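Side-chain contacts in extracellular ligand-binding receptor (Desulfohalobium retbaense DSM 5692, PDB 5ERE), which probably captures ketoleucine or similar small 2-oxo acids outside the cell, joining a periplasmic binding protein module to a tandem PAS-type sensor region for signalling: residues G188-I193 and R210-A215; L184-A187 and T192-K195; A120-D125 and Q205-R210; V131-N136 and S141-L146. All coordinates share one frame; numbering follows the deposited sequence.

Contact 1 (G188-I193 and R210-A215). With COI (2-oxo-4-methylpentanoic acid), chain B.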
loop_
_atom_site.group_PDB
_atom_site.type_symbol
_atom_site.label_atom_id
_atom_site.label_comp_id
_atom_site.label_asym_id
_atom_site.label_seq_id
_atom_site.Cartn_x
_atom_site.Cartn_y
_atom_site.Cartn_z
ATOM N N GLY A 188 10.687 -20.738 0.435
ATOM C CA GLY A 188 10.111 -22.057 0.165
ATOM C C GLY A 188 10.024 -22.981 1.389
ATOM O O GLY A 188 9.212 -23.905 1.394
ATOM N N GLU A 189 10.857 -22.735 2.404
ATOM C CA GLU A 189 10.930 -23.582 3.598
ATOM C C GLU A 189 9.599 -23.531 4.371
ATOM O O GLU A 189 9.357 -24.329 5.282
ATOM C CB GLU A 189 12.109 -23.168 4.530
ATOM C CG GLU A 189 11.954 -21.822 5.261
ATOM C CD GLU A 189 12.420 -20.623 4.416
ATOM O OE1 GLU A 189 12.635 -20.823 3.227
ATOM O OE2 GLU A 189 12.599 -19.514 4.975
ATOM N N ALA A 190 8.749 -22.580 4.008
ATOM C CA ALA A 190 7.419 -22.476 4.568
ATOM C C ALA A 190 6.581 -23.727 4.371
ATOM O O ALA A 190 5.671 -23.935 5.133
ATOM C CB ALA A 190 6.685 -21.283 3.985
ATOM N N ALA A 191 6.854 -24.540 3.358
ATOM C CA ALA A 191 6.082 -25.774 3.175
ATOM C C ALA A 191 6.343 -26.781 4.318
ATOM O O ALA A 191 5.460 -27.538 4.703
ATOM C CB ALA A 191 6.396 -26.410 1.842
ATOM N N THR A 192 7.556 -26.772 4.850
ATOM C CA THR A 192 7.910 -27.602 5.995
ATOM C C THR A 192 7.375 -27.012 7.297
ATOM O O THR A 192 6.824 -27.733 8.158
ATOM C CB THR A 192 9.432 -27.773 6.088
ATOM O OG1 THR A 192 9.868 -28.542 4.964
ATOM C CG2 THR A 192 9.861 -28.492 7.392
ATOM N N ILE A 193 7.537 -25.702 7.446
ATOM C CA ILE A 193 6.986 -25.007 8.601
ATOM C C ILE A 193 5.480 -25.286 8.686
ATOM O O ILE A 193 4.993 -25.689 9.734
ATOM C CB ILE A 193 7.271 -23.492 8.540
ATOM C CG1 ILE A 193 8.775 -23.240 8.622
ATOM C CG2 ILE A 193 6.619 -22.769 9.695
ATOM C CD1 ILE A 193 9.205 -21.768 8.287
ATOM N N ARG A 210 6.209 -11.805 -0.008
ATOM C CA ARG A 210 6.657 -12.007 -1.397
ATOM C C ARG A 210 7.458 -13.300 -1.671
ATOM O O ARG A 210 7.138 -14.031 -2.583
ATOM C CB ARG A 210 7.470 -10.754 -1.834
ATOM C CG ARG A 210 8.298 -10.913 -3.123
ATOM C CD ARG A 210 9.242 -9.651 -3.316
ATOM N NE ARG A 210 9.896 -9.364 -2.043
ATOM C CZ ARG A 210 11.032 -9.902 -1.628
ATOM N NH1 ARG A 210 11.701 -10.731 -2.393
ATOM N NH2 ARG A 210 11.499 -9.616 -0.413
ATOM N N PRO A 211 8.500 -13.592 -0.880
ATOM C CA PRO A 211 9.352 -14.777 -1.065
ATOM C C PRO A 211 8.651 -16.135 -1.001
ATOM O O PRO A 211 9.215 -17.128 -1.467
ATOM C CB PRO A 211 10.337 -14.670 0.106
ATOM C CG PRO A 211 10.346 -13.233 0.435
ATOM C CD PRO A 211 8.937 -12.819 0.293
ATOM N N ILE A 212 7.452 -16.191 -0.436
ATOM C CA ILE A 212 6.827 -17.489 -0.146
ATOM C C ILE A 212 6.232 -18.179 -1.394
ATOM O O ILE A 212 5.921 -19.370 -1.367
ATOM C CB ILE A 212 5.748 -17.311 0.953
ATOM C CG1 ILE A 212 5.520 -18.616 1.737
ATOM C CG2 ILE A 212 4.452 -16.832 0.367
ATOM C CD1 ILE A 212 4.768 -18.385 3.038
ATOM N N GLN A 213 6.131 -17.469 -2.514
ATOM C CA GLN A 213 5.498 -18.068 -3.706
ATOM C C GLN A 213 6.491 -18.948 -4.469
ATOM O O GLN A 213 6.996 -18.567 -5.514
ATOM C CB GLN A 213 4.925 -17.001 -4.660
ATOM C CG GLN A 213 4.100 -17.639 -5.801
ATOM C CD GLN A 213 3.511 -16.633 -6.771
ATOM O OE1 GLN A 213 2.535 -15.953 -6.457
ATOM N NE2 GLN A 213 4.112 -16.518 -7.957
ATOM N N ARG A 214 6.755 -20.131 -3.927
ATOM C CA ARG A 214 7.693 -21.083 -4.510
ATOM C C ARG A 214 6.968 -22.417 -4.741
ATOM O O ARG A 214 5.992 -22.728 -4.041
ATOM C CB ARG A 214 8.916 -21.273 -3.602
ATOM C CG ARG A 214 9.534 -20.007 -3.015
ATOM C CD ARG A 214 10.133 -19.096 -4.120
ATOM N NE ARG A 214 11.027 -19.824 -5.020
ATOM C CZ ARG A 214 11.503 -19.338 -6.168
ATOM N NH1 ARG A 214 11.176 -18.112 -6.569
ATOM N NH2 ARG A 214 12.312 -20.081 -6.914
ATOM N N ALA A 215 7.449 -23.205 -5.696
ATOM C CA ALA A 215 6.760 -24.417 -6.112
ATOM C C ALA A 215 6.604 -25.397 -4.943
ATOM O O ALA A 215 5.599 -26.072 -4.814
ATOM C CB ALA A 215 7.511 -25.067 -7.254
HETATM C C1 COI B . 14.919 -10.549 0.814
HETATM O O1 COI B . 15.932 -10.408 1.549
HETATM O O2 COI B . 14.091 -9.623 0.630
HETATM C C2 COI B . 14.745 -11.844 0.096
HETATM O O3 COI B . 13.762 -12.033 -0.597
HETATM C C3 COI B . 15.865 -12.842 0.265
HETATM C C4 COI B . 15.488 -14.145 -0.346
HETATM C C5 COI B . 16.773 -14.868 -0.691
HETATM C C6 COI B . 14.657 -14.856 0.713
#

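Contact 2 (L184-A187 and T192-K195)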
loop_
_atom_site.group_PDB
_atom_site.type_symbol
_atom_site.label_atom_id
_atom_site.label_comp_id
_atom_site.label_asym_id
_atom_site.label_seq_id
_atom_site.Cartn_x
_atom_site.Cartn_y
_atom_site.Cartn_z
ATOM N N LEU A 184 4.451 -16.188 8.517
ATOM C CA LEU A 184 5.750 -16.770 8.211
ATOM C C LEU A 184 6.633 -15.866 7.352
ATOM O O LEU A 184 6.334 -15.662 6.175
ATOM C CB LEU A 184 5.537 -18.083 7.498
ATOM C CG LEU A 184 4.587 -18.993 8.278
ATOM C CD1 LEU A 184 4.360 -20.199 7.448
ATOM C CD2 LEU A 184 5.152 -19.378 9.675
ATOM N N ILE A 185 7.724 -15.339 7.908
ATOM C CA ILE A 185 8.668 -14.600 7.070
ATOM C C ILE A 185 9.659 -15.643 6.518
ATOM O O ILE A 185 10.731 -15.899 7.057
ATOM C CB ILE A 185 9.376 -13.443 7.816
ATOM C CG1 ILE A 185 8.365 -12.564 8.574
ATOM C CG2 ILE A 185 10.142 -12.579 6.826
ATOM C CD1 ILE A 185 7.153 -12.084 7.742
ATOM N N SER A 186 9.229 -16.242 5.416
ATOM C CA SER A 186 9.798 -17.448 4.859
ATOM C C SER A 186 9.739 -17.426 3.331
ATOM O O SER A 186 8.813 -16.883 2.717
ATOM C CB SER A 186 9.037 -18.701 5.341
ATOM O OG SER A 186 8.776 -18.692 6.723
ATOM N N ALA A 187 10.714 -18.076 2.725
ATOM C CA ALA A 187 10.609 -18.444 1.328
ATOM C C ALA A 187 10.089 -19.890 1.262
ATOM O O ALA A 187 9.133 -20.237 1.971
ATOM C CB ALA A 187 11.970 -18.264 0.617
ATOM N N THR A 192 7.556 -26.772 4.850
ATOM C CA THR A 192 7.910 -27.602 5.995
ATOM C C THR A 192 7.375 -27.012 7.297
ATOM O O THR A 192 6.824 -27.733 8.158
ATOM C CB THR A 192 9.432 -27.773 6.088
ATOM O OG1 THR A 192 9.868 -28.542 4.964
ATOM C CG2 THR A 192 9.861 -28.492 7.392
ATOM N N ILE A 193 7.537 -25.702 7.446
ATOM C CA ILE A 193 6.986 -25.007 8.601
ATOM C C ILE A 193 5.480 -25.286 8.686
ATOM O O ILE A 193 4.993 -25.689 9.734
ATOM C CB ILE A 193 7.271 -23.492 8.540
ATOM C CG1 ILE A 193 8.775 -23.240 8.622
ATOM C CG2 ILE A 193 6.619 -22.769 9.695
ATOM C CD1 ILE A 193 9.205 -21.768 8.287
ATOM N N ALA A 194 4.769 -25.107 7.575
ATOM C CA ALA A 194 3.329 -25.375 7.502
ATOM C C ALA A 194 2.965 -26.796 7.955
ATOM O O ALA A 194 2.005 -26.981 8.696
ATOM C CB ALA A 194 2.827 -25.160 6.083
ATOM N N LYS A 195 3.726 -27.781 7.488
ATOM C CA LYS A 195 3.459 -29.189 7.772
ATOM C C LYS A 195 3.521 -29.437 9.264
ATOM O O LYS A 195 2.566 -29.934 9.867
ATOM C CB LYS A 195 4.473 -30.089 7.065
ATOM C CG LYS A 195 3.977 -31.503 6.765
ATOM C CD LYS A 195 5.060 -32.562 6.932
ATOM C CE LYS A 195 4.784 -33.763 6.030
ATOM N NZ LYS A 195 5.716 -34.896 6.263
#

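Contact 3 (A120-D125 and Q205-R210). With COI (2-oxo-4-methylpentanoic acid), chain B.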
loop_
_atom_site.group_PDB
_atom_site.type_symbol
_atom_site.label_atom_id
_atom_site.label_comp_id
_atom_site.label_asym_id
_atom_site.label_seq_id
_atom_site.Cartn_x
_atom_site.Cartn_y
_atom_site.Cartn_z
ATOM N N ALA A 120 -1.002 -5.346 6.331
ATOM C CA ALA A 120 -1.754 -4.880 7.498
ATOM C C ALA A 120 -3.249 -4.761 7.246
ATOM O O ALA A 120 -4.025 -4.779 8.194
ATOM C CB ALA A 120 -1.208 -3.510 7.978
ATOM N N ALA A 121 -3.660 -4.615 5.991
ATOM C CA ALA A 121 -5.091 -4.507 5.695
ATOM C C ALA A 121 -5.796 -5.817 5.959
ATOM O O ALA A 121 -6.983 -5.833 6.250
ATOM C CB ALA A 121 -5.345 -4.085 4.240
ATOM N N TYR A 122 -5.065 -6.913 5.788
ATOM C CA TYR A 122 -5.598 -8.244 6.055
ATOM C C TYR A 122 -5.486 -8.571 7.549
ATOM O O TYR A 122 -6.446 -9.033 8.159
ATOM C CB TYR A 122 -4.845 -9.278 5.223
ATOM C CG TYR A 122 -5.339 -10.693 5.375
ATOM C CD1 TYR A 122 -6.591 -11.059 4.895
ATOM C CD2 TYR A 122 -4.550 -11.673 5.968
ATOM C CE1 TYR A 122 -7.058 -12.352 5.012
ATOM C CE2 TYR A 122 -5.015 -12.976 6.109
ATOM C CZ TYR A 122 -6.275 -13.308 5.621
ATOM O OH TYR A 122 -6.769 -14.588 5.722
ATOM N N LEU A 123 -4.307 -8.315 8.110
ATOM C CA LEU A 123 -3.957 -8.771 9.465
ATOM C C LEU A 123 -4.773 -8.068 10.547
ATOM O O LEU A 123 -4.843 -8.536 11.692
ATOM C CB LEU A 123 -2.457 -8.553 9.754
ATOM C CG LEU A 123 -1.442 -9.517 9.129
ATOM C CD1 LEU A 123 -0.009 -9.243 9.605
ATOM C CD2 LEU A 123 -1.826 -10.946 9.411
ATOM N N THR A 124 -5.380 -6.945 10.193
ATOM C CA THR A 124 -6.048 -6.121 11.178
ATOM C C THR A 124 -7.336 -6.809 11.706
ATOM O O THR A 124 -7.812 -6.463 12.768
ATOM C CB THR A 124 -6.328 -4.695 10.593
ATOM O OG1 THR A 124 -6.646 -3.778 11.648
ATOM C CG2 THR A 124 -7.429 -4.703 9.543
ATOM N N ASP A 125 -7.846 -7.818 10.999
ATOM C CA ASP A 125 -9.036 -8.552 11.440
ATOM C C ASP A 125 -8.696 -9.797 12.267
ATOM O O ASP A 125 -9.527 -10.698 12.423
ATOM C CB ASP A 125 -9.874 -8.952 10.232
ATOM C CG ASP A 125 -10.407 -7.750 9.482
ATOM O OD1 ASP A 125 -10.699 -6.731 10.146
ATOM O OD2 ASP A 125 -10.521 -7.827 8.238
ATOM N N GLN A 205 -4.764 -19.319 10.684
ATOM C CA GLN A 205 -4.613 -18.881 9.285
ATOM C C GLN A 205 -3.141 -18.602 9.010
ATOM O O GLN A 205 -2.519 -17.827 9.739
ATOM C CB GLN A 205 -5.446 -17.622 9.000
ATOM C CG GLN A 205 -5.139 -16.941 7.662
ATOM C CD GLN A 205 -5.694 -17.699 6.472
ATOM O OE1 GLN A 205 -6.877 -18.056 6.457
ATOM N NE2 GLN A 205 -4.851 -17.948 5.463
ATOM N N LEU A 206 -2.582 -19.255 7.993
ATOM C CA LEU A 206 -1.210 -18.990 7.574
ATOM C C LEU A 206 -1.152 -17.755 6.664
ATOM O O LEU A 206 -2.034 -17.551 5.834
ATOM C CB LEU A 206 -0.631 -20.209 6.866
ATOM C CG LEU A 206 -0.628 -21.493 7.690
ATOM C CD1 LEU A 206 0.055 -22.572 6.888
ATOM C CD2 LEU A 206 0.050 -21.292 9.042
ATOM N N VAL A 207 -0.111 -16.945 6.846
ATOM C CA VAL A 207 0.054 -15.673 6.148
ATOM C C VAL A 207 1.529 -15.526 5.795
ATOM O O VAL A 207 2.399 -15.822 6.608
ATOM C CB VAL A 207 -0.399 -14.479 7.008
ATOM C CG1 VAL A 207 -0.233 -13.156 6.264
ATOM C CG2 VAL A 207 -1.847 -14.668 7.497
ATOM N N GLY A 208 1.823 -15.072 4.579
ATOM C CA GLY A 208 3.208 -14.905 4.185
ATOM C C GLY A 208 3.386 -13.681 3.325
ATOM O O GLY A 208 2.461 -12.882 3.183
ATOM N N THR A 209 4.590 -13.545 2.778
ATOM C CA THR A 209 5.012 -12.341 2.049
ATOM C C THR A 209 5.664 -12.773 0.726
ATOM O O THR A 209 5.710 -13.972 0.397
ATOM C CB THR A 209 5.989 -11.472 2.910
ATOM O OG1 THR A 209 7.217 -12.166 3.128
ATOM C CG2 THR A 209 5.359 -11.102 4.278
ATOM N N ARG A 210 6.209 -11.805 -0.008
ATOM C CA ARG A 210 6.657 -12.007 -1.397
ATOM C C ARG A 210 7.458 -13.300 -1.671
ATOM O O ARG A 210 7.138 -14.031 -2.583
ATOM C CB ARG A 210 7.470 -10.754 -1.834
ATOM C CG ARG A 210 8.298 -10.913 -3.123
ATOM C CD ARG A 210 9.242 -9.651 -3.316
ATOM N NE ARG A 210 9.896 -9.364 -2.043
ATOM C CZ ARG A 210 11.032 -9.902 -1.628
ATOM N NH1 ARG A 210 11.701 -10.731 -2.393
ATOM N NH2 ARG A 210 11.499 -9.616 -0.413
HETATM C C1 COI B . 14.919 -10.549 0.814
HETATM O O1 COI B . 15.932 -10.408 1.549
HETATM O O2 COI B . 14.091 -9.623 0.630
HETATM C C2 COI B . 14.745 -11.844 0.096
HETATM O O3 COI B . 13.762 -12.033 -0.597
HETATM C C3 COI B . 15.865 -12.842 0.265
HETATM C C4 COI B . 15.488 -14.145 -0.346
HETATM C C5 COI B . 16.773 -14.868 -0.691
HETATM C C6 COI B . 14.657 -14.856 0.713
#

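Contact 4 (V131-N136 and S141-L146)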
loop_
_atom_site.group_PDB
_atom_site.type_symbol
_atom_site.label_atom_id
_atom_site.label_comp_id
_atom_site.label_asym_id
_atom_site.label_seq_id
_atom_site.Cartn_x
_atom_site.Cartn_y
_atom_site.Cartn_z
ATOM N N VAL A 131 4.225 -14.596 14.759
ATOM C CA VAL A 131 5.219 -14.518 13.699
ATOM C C VAL A 131 6.339 -15.528 13.937
ATOM O O VAL A 131 6.924 -15.572 15.011
ATOM C CB VAL A 131 5.843 -13.106 13.598
ATOM C CG1 VAL A 131 6.663 -12.922 12.251
ATOM C CG2 VAL A 131 4.779 -12.068 13.711
ATOM N N LEU A 132 6.608 -16.341 12.924
ATOM C CA LEU A 132 7.830 -17.127 12.834
ATOM C C LEU A 132 8.669 -16.632 11.637
ATOM O O LEU A 132 8.224 -16.762 10.478
ATOM C CB LEU A 132 7.490 -18.607 12.678
ATOM C CG LEU A 132 8.637 -19.629 12.673
ATOM C CD1 LEU A 132 9.604 -19.444 13.845
ATOM C CD2 LEU A 132 8.049 -21.027 12.706
ATOM N N ALA A 133 9.855 -16.070 11.911
ATOM C CA ALA A 133 10.658 -15.416 10.864
ATOM C C ALA A 133 12.091 -15.932 10.776
ATOM O O ALA A 133 12.743 -16.220 11.783
ATOM C CB ALA A 133 10.683 -13.917 11.088
HETATM N N MSE A 134 12.584 -16.023 9.555
HETATM C CA MSE A 134 13.968 -16.387 9.295
HETATM C C MSE A 134 14.872 -15.494 10.097
HETATM O O MSE A 134 14.635 -14.292 10.179
HETATM C CB MSE A 134 14.295 -16.271 7.768
HETATM C CG MSE A 134 14.069 -14.909 7.184
HETATM SE SE MSE A 134 14.504 -14.847 5.188
HETATM C CE MSE A 134 13.107 -16.022 4.508
ATOM N N ASP A 135 15.900 -16.078 10.711
ATOM C CA ASP A 135 16.827 -15.305 11.536
ATOM C C ASP A 135 17.887 -14.544 10.722
ATOM O O ASP A 135 19.062 -14.919 10.680
ATOM C CB ASP A 135 17.512 -16.226 12.563
ATOM C CG ASP A 135 18.368 -15.450 13.569
ATOM O OD1 ASP A 135 17.950 -14.353 14.010
ATOM O OD2 ASP A 135 19.467 -15.932 13.914
ATOM N N ASN A 136 17.461 -13.453 10.096
ATOM C CA ASN A 136 18.371 -12.541 9.440
ATOM C C ASN A 136 17.684 -11.193 9.374
ATOM O O ASN A 136 16.569 -11.065 9.871
ATOM C CB ASN A 136 18.753 -13.056 8.045
ATOM C CG ASN A 136 17.550 -13.461 7.218
ATOM O OD1 ASN A 136 16.575 -12.722 7.110
ATOM N ND2 ASN A 136 17.615 -14.645 6.637
ATOM N N SER A 141 13.458 -7.404 10.446
ATOM C CA SER A 141 12.802 -6.181 10.011
ATOM C C SER A 141 11.280 -6.338 9.987
ATOM O O SER A 141 10.552 -5.447 10.421
ATOM C CB SER A 141 13.331 -5.763 8.629
ATOM O OG SER A 141 12.814 -4.506 8.285
ATOM N N TRP A 142 10.804 -7.471 9.478
ATOM C CA TRP A 142 9.383 -7.782 9.481
ATOM C C TRP A 142 8.821 -7.903 10.895
ATOM O O TRP A 142 7.684 -7.515 11.136
ATOM C CB TRP A 142 9.117 -9.087 8.730
ATOM C CG TRP A 142 8.825 -8.885 7.274
ATOM C CD1 TRP A 142 9.681 -9.079 6.223
ATOM C CD2 TRP A 142 7.591 -8.447 6.710
ATOM N NE1 TRP A 142 9.043 -8.796 5.033
ATOM C CE2 TRP A 142 7.756 -8.410 5.307
ATOM C CE3 TRP A 142 6.349 -8.095 7.257
ATOM C CZ2 TRP A 142 6.738 -8.014 4.448
ATOM C CZ3 TRP A 142 5.340 -7.720 6.407
ATOM C CH2 TRP A 142 5.541 -7.672 5.014
ATOM N N ILE A 143 9.599 -8.476 11.812
ATOM C CA ILE A 143 9.153 -8.609 13.206
ATOM C C ILE A 143 8.972 -7.220 13.802
ATOM O O ILE A 143 7.913 -6.910 14.344
ATOM C CB ILE A 143 10.145 -9.445 14.076
ATOM C CG1 ILE A 143 9.857 -10.930 13.893
ATOM C CG2 ILE A 143 9.993 -9.138 15.588
ATOM C CD1 ILE A 143 10.970 -11.844 14.316
ATOM N N ARG A 144 9.990 -6.381 13.657
ATOM C CA ARG A 144 9.980 -5.061 14.258
ATOM C C ARG A 144 8.849 -4.222 13.677
ATOM O O ARG A 144 8.303 -3.364 14.360
ATOM C CB ARG A 144 11.332 -4.368 14.058
HETATM N N MSE A 145 8.485 -4.481 12.425
HETATM C CA MSE A 145 7.425 -3.718 11.757
HETATM C C MSE A 145 6.070 -4.139 12.242
HETATM O O MSE A 145 5.193 -3.312 12.495
HETATM C CB MSE A 145 7.457 -3.921 10.256
HETATM C CG MSE A 145 8.633 -3.320 9.580
HETATM SE SE MSE A 145 8.346 -1.477 9.024
HETATM C CE MSE A 145 10.064 -1.317 8.112
ATOM N N LEU A 146 5.896 -5.447 12.317
ATOM C CA LEU A 146 4.635 -6.002 12.701
ATOM C C LEU A 146 4.355 -5.658 14.170
ATOM O O LEU A 146 3.225 -5.338 14.536
ATOM C CB LEU A 146 4.641 -7.501 12.449
ATOM C CG LEU A 146 4.426 -7.883 10.978
ATOM C CD1 LEU A 146 4.746 -9.343 10.746
ATOM C CD2 LEU A 146 3.000 -7.558 10.558
#

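Contact 1 (G188-I193 and R210-A215)
Ala190, on helix 190-199, meets Ile212 in the loop that follows strand 205-208; both lie on the ligand-facing side of a Rossmann-like lobe of a periplasmic binding protein. The apolar part of the contact is this one pair. Ile212 CD1 comes within 3.6 Å of Ala190 CB, and the side chain arrives there fully stretched, with CG1 anti to the backbone N (chi1 -154°) and the chain running straight on to CD1. Beside it the aliphatic root of Arg214 lies on bare backbone, its CG 3.7 Å from Gly188 N. From there Arg214 bends twice and turns away, and its guanidinium forms salt bridges with Asp16 and Glu20 of helix 15-32, a helix of the other lobe, so the pairing spans the cleft. No hydrogen bond joins the two segments; their polar groups turn to partners elsewhere. Arg210, bent at chi3, presents its edge to 2-oxo-4-methylpentanoic acid, which is also hydrogen-bonded to Ser72 OG and Ala95 N. Pro211 CG sits 3.7 Å above one guanidinium face, toward the rim. Arg210 NH2 reaches carboxylate O2 at 2.8 Å, while Arg210 NH1 takes the keto oxygen O3 at 3.0 Å (153° at the hydrogen).

Contact 2 (L184-A187 and T192-K195)
Leu184 and Ile193 lie alongside one another, pointing opposite ways, and their methyl groups make the apolar core of this contact between strand 181-185 and helix 190-199. Leu184 CD2 lies 3.7 Å from Ile193 CG2, with Leu184 CD1 a little farther from the same methyl at 4.1 Å. The other arm of Ile193 serves a second neighbour. With CG1 beside the backbone N (chi1 -64°) and CG2 anti to it, the two branches part, and CD1 stops 3.5 Å from Ser186 OG. That is packing of a methyl against a hydroxyl, not a bond; the polar need of the buried Ser186 OG is met by Tyr160 OH, with which it is hydrogen-bonded. Leu132 of the neighbouring strand also touches both Leu184 and Ile193, closing the apolar cluster from the sheet side. The opposite flank of the helix is much looser: Lys195 runs out in an extended chain to an exposed position, and Thr192 is partly exposed. Ala194, between these two flanks, meets Thr224 of helix 221-224. A strand leading into a helix that folds back over its sheet is the first half of a right-handed beta-alpha-beta unit, here strand 181-185, helix 190-199 and strand 205-208.

Contact 3 (A120-D125 and Q205-R210)
Gln205 NE2, on the side chain that faces Tyr122, is gripped by two backbone carbonyls: Leu206 O at 2.9 Å, nearly straight at 163°, and Gly226 O. The first acceptor lies close to the amide plane, so the two bonds hold the amide group in a fixed rotation at the start of strand 205-208. This is the helix-on-sheet packing of a Rossmann-like lobe, with helix 112-123 laid against the parallel strands. The Tyr122 ring stands almost perpendicular (85°) to the Gln205 amide. Its hydroxyl meets the amide without bonding to it: Tyr122 OH is 3.4 Å from Gln205 CD and 3.5 Å from Gln205 CG. Having CG anti to the backbone N (chi1 -178°) sends the ring out from the helix toward the strand. Phe126 and Phe323 also meet the ring. Farther along, Val207 touches two consecutive helix residues. Leu123 comes in more loosely, its CD2 4.2 Å from Val207 CG1, and also touches Leu146 of helix 137-149. Tyr122 uses its edge instead, with Val207 CG2 lying in the plane of the ring, 3.9 Å from Tyr122 CE2.

Contact 4 (V131-N136 and S141-L146)
Val131 and Ala133, on the same face of strand 129-134, receive Ile143 and Leu146 from helix 137-149. The helix segment runs nearly antiparallel to the strand segment, at 151°, with the axes 9.0 Å apart at closest approach. Apolar packing makes the whole of the direct contact. Ile143 works with its longer branch: the CB of Ile143 does not aim straight at the strand, but CG1, set beside the backbone N (chi1 -84°), carries the chain inward until CD1 lies 3.8 Å from Ala133 CB. On the way, Ile143 CG1 passes Val131 CG1 at 4.1 Å. Val131 is shared between two helix residues, one methyl for each, since its other branch, CG2, meets Leu146 CD1 at 4.0 Å. All three are comfortable van der Waals separations, with no polar group taking part.

Polar interactions lie at the turn. Asn136 is the N-cap of helix 137-149, its OD1 making weak hydrogen bonds to the backbone N of Leu138 and of Gly139, while its own N bonds back to Met134 O at 2.9 Å. Trp142 starts toward the strand, but its indole turns away to pack on helix 112-123 and on Thr209. Strand, capped turn and returning helix form the opening of the beta-alpha-beta crossover completed by strand 154-160, the repeating build of the type I periplasmic binding protein lobe.

How the contacts relate
All four contacts belong to one lobe of the binding protein. Contacts 2, 3 and 4 each use a strand from the parallel part of its sheet; contact 1 lies in the helix and loop beyond the strand ends. Contacts 2 and 4 are buried strand-to-helix packings, contact 4 wholly apolar and contact 2 with one buried hydroxyl, and their strands are neighbours: Ile185 N probably hydrogen-bonds to Leu132 O. Contact 3 is only partly buried, and brings a phenol and an amide together at its edge. Leu123 packing on Leu146 joins contacts 3 and 4. Contact 1 shares helix 190-199 with contact 2 and Arg210 with contact 3; buried as well, it sits at the ligand cleft, where charged side chains reach outward from small apolar packing.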